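Endo-pectate lyase (PDB 3B90) cleaves polygalacturonate and probably also highly methylated pectins by calcium-dependent beta-elimination, working from within the polysaccharide chain. Local coordinates at residues A[3-8]-A[33-38]. Sequence-based numbering, arbitrary orientation.
Sequences CKPGAT and KPLIIL
In Thr8 the first torsion (chi1 -70°) sets OG1 anti to the carbonyl carbon, and in Ile37 it does the same for CG1, so that the hydroxyl of the one meets the flank of the other. Thr8 OG1 lies 3.6 Å from Ile37 CB and 3.7 Å from the end of the extended branch, Ile37 CD1. The two side chains pass at a slant on the same face of a parallel pair, while Ala7 and Ile36 turn to the opposite face.

The backbone carries the polar part. Ile37 N donates to Ala7 O at 2.9 Å, in the carbonyl plane and only mildly bent (154° at the hydrogen). The CA-H of Ile36 also points at Ala7 O in a CH...O contact, and that of Thr8 does likewise toward Ile37 O. Phe9, the next residue but one after Ala7, continues the backbone bonding to Ile37.

Leading into Thr8, residues 4 to 7 form a type II beta turn closed by Ala7 N and Lys4 O (3.0 Å). Gly6, with positive phi, holds the third position, and its N reaches Leu35 O at 2.9 Å, the donor tilted 28° from the carbonyl plane. Beside this bond, Pro5 CB comes within 4.2 Å of Leu35 CD1, a slight apolar touch beside Thr23, which both side chains meet.

Strand 36-39 pairs on its other side with strand 57-61, where Ile37 touches the zinc ligand Asp60 and Pro34 packs on His58, another zinc ligand. Such lateral parallel pairing of strands from successive turns, here from the N-terminal end of the catalytic domain, is the hallmark of the right-handed parallel beta-helix of pectate lyases.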
loop_
_atom_site.group_PDB
_atom_site.type_symbol
_atom_site.label_atom_id
_atom_site.label_comp_id
_atom_site.label_asym_id
_atom_site.label_seq_id
_atom_site.Cartn_x
_atom_site.Cartn_y
_atom_site.Cartn_z
ATOM N N CYS A 3 -14.054 -12.024 12.505
ATOM C CA CYS A 3 -12.961 -11.104 12.249
ATOM C C CYS A 3 -12.412 -10.512 13.535
ATOM O O CYS A 3 -13.033 -9.648 14.156
ATOM C CB CYS A 3 -13.444 -10.004 11.316
ATOM S SG CYS A 3 -14.184 -10.662 9.789
ATOM N N LYS A 4 -11.232 -10.976 13.919
ATOM C CA LYS A 4 -10.576 -10.504 15.129
ATOM C C LYS A 4 -9.066 -10.511 14.926
ATOM O O LYS A 4 -8.552 -11.221 14.057
ATOM C CB LYS A 4 -10.958 -11.400 16.310
ATOM C CG LYS A 4 -10.667 -12.874 16.088
ATOM C CD LYS A 4 -11.298 -13.728 17.178
ATOM C CE LYS A 4 -10.873 -15.175 17.039
ATOM N NZ LYS A 4 -9.389 -15.312 17.052
ATOM N N PRO A 5 -8.338 -9.703 15.710
ATOM C CA PRO A 5 -6.878 -9.632 15.599
ATOM C C PRO A 5 -6.219 -11.016 15.675
ATOM O O PRO A 5 -6.560 -11.840 16.529
ATOM C CB PRO A 5 -6.498 -8.759 16.791
ATOM C CG PRO A 5 -7.658 -7.824 16.896
ATOM C CD PRO A 5 -8.834 -8.753 16.722
ATOM N N GLY A 6 -5.285 -11.264 14.763
ATOM C CA GLY A 6 -4.597 -12.541 14.726
ATOM C C GLY A 6 -5.221 -13.520 13.746
ATOM O O GLY A 6 -4.627 -14.554 13.431
ATOM N N ALA A 7 -6.400 -13.178 13.232
ATOM C CA ALA A 7 -7.107 -14.041 12.291
ATOM C C ALA A 7 -6.357 -14.283 10.985
ATOM O O ALA A 7 -5.693 -13.392 10.458
ATOM C CB ALA A 7 -8.491 -13.470 11.998
ATOM N N THR A 8 -6.448 -15.515 10.490
ATOM C CA THR A 8 -5.827 -15.910 9.225
ATOM C C THR A 8 -6.941 -16.506 8.358
ATOM O O THR A 8 -7.596 -17.462 8.775
ATOM C CB THR A 8 -4.719 -16.999 9.428
ATOM O OG1 THR A 8 -3.582 -16.434 10.096
ATOM C CG2 THR A 8 -4.267 -17.573 8.084
ATOM N N LYS A 33 2.239 -6.628 14.982
ATOM C CA LYS A 33 1.832 -7.811 14.231
ATOM C C LYS A 33 0.657 -7.482 13.316
ATOM O O LYS A 33 -0.075 -6.525 13.553
ATOM C CB LYS A 33 1.416 -8.926 15.207
ATOM C CG LYS A 33 2.536 -9.419 16.115
ATOM C CD LYS A 33 2.024 -10.268 17.285
ATOM C CE LYS A 33 1.351 -11.552 16.814
ATOM N NZ LYS A 33 0.940 -12.425 17.963
ATOM N N PRO A 34 0.498 -8.238 12.221
ATOM C CA PRO A 34 -0.628 -7.942 11.338
ATOM C C PRO A 34 -1.938 -8.319 12.039
ATOM O O PRO A 34 -1.948 -9.199 12.905
ATOM C CB PRO A 34 -0.347 -8.830 10.126
ATOM C CG PRO A 34 0.408 -9.999 10.723
ATOM C CD PRO A 34 1.346 -9.307 11.667
ATOM N N LEU A 35 -3.016 -7.604 11.709
ATOM C CA LEU A 35 -4.338 -7.867 12.282
ATOM C C LEU A 35 -4.960 -9.074 11.602
ATOM O O LEU A 35 -5.597 -9.906 12.250
ATOM C CB LEU A 35 -5.263 -6.668 12.085
ATOM C CG LEU A 35 -5.367 -5.565 13.136
ATOM C CD1 LEU A 35 -4.567 -5.912 14.368
ATOM C CD2 LEU A 35 -4.910 -4.261 12.537
ATOM N N ILE A 36 -4.811 -9.134 10.283
ATOM C CA ILE A 36 -5.356 -10.221 9.477
ATOM C C ILE A 36 -4.290 -10.707 8.504
ATOM O O ILE A 36 -3.514 -9.916 7.955
ATOM C CB ILE A 36 -6.601 -9.770 8.618
ATOM C CG1 ILE A 36 -7.860 -9.617 9.475
ATOM C CG2 ILE A 36 -6.894 -10.780 7.499
ATOM C CD1 ILE A 36 -7.971 -8.297 10.173
ATOM N N ILE A 37 -4.257 -12.016 8.299
ATOM C CA ILE A 37 -3.325 -12.615 7.366
ATOM C C ILE A 37 -4.193 -13.294 6.332
ATOM O O ILE A 37 -5.135 -14.019 6.673
ATOM C CB ILE A 37 -2.427 -13.662 8.038
ATOM C CG1 ILE A 37 -1.700 -13.040 9.236
ATOM C CG2 ILE A 37 -1.423 -14.205 7.026
ATOM C CD1 ILE A 37 -0.835 -14.025 10.012
ATOM N N LEU A 38 -3.914 -13.016 5.068
ATOM C CA LEU A 38 -4.687 -13.600 3.987
ATOM C C LEU A 38 -3.866 -14.576 3.170
ATOM O O LEU A 38 -2.669 -14.372 2.938
ATOM C CB LEU A 38 -5.267 -12.509 3.084
ATOM C CG LEU A 38 -6.286 -11.577 3.746
ATOM C CD1 LEU A 38 -6.681 -10.480 2.790
ATOM C CD2 LEU A 38 -7.503 -12.361 4.178
#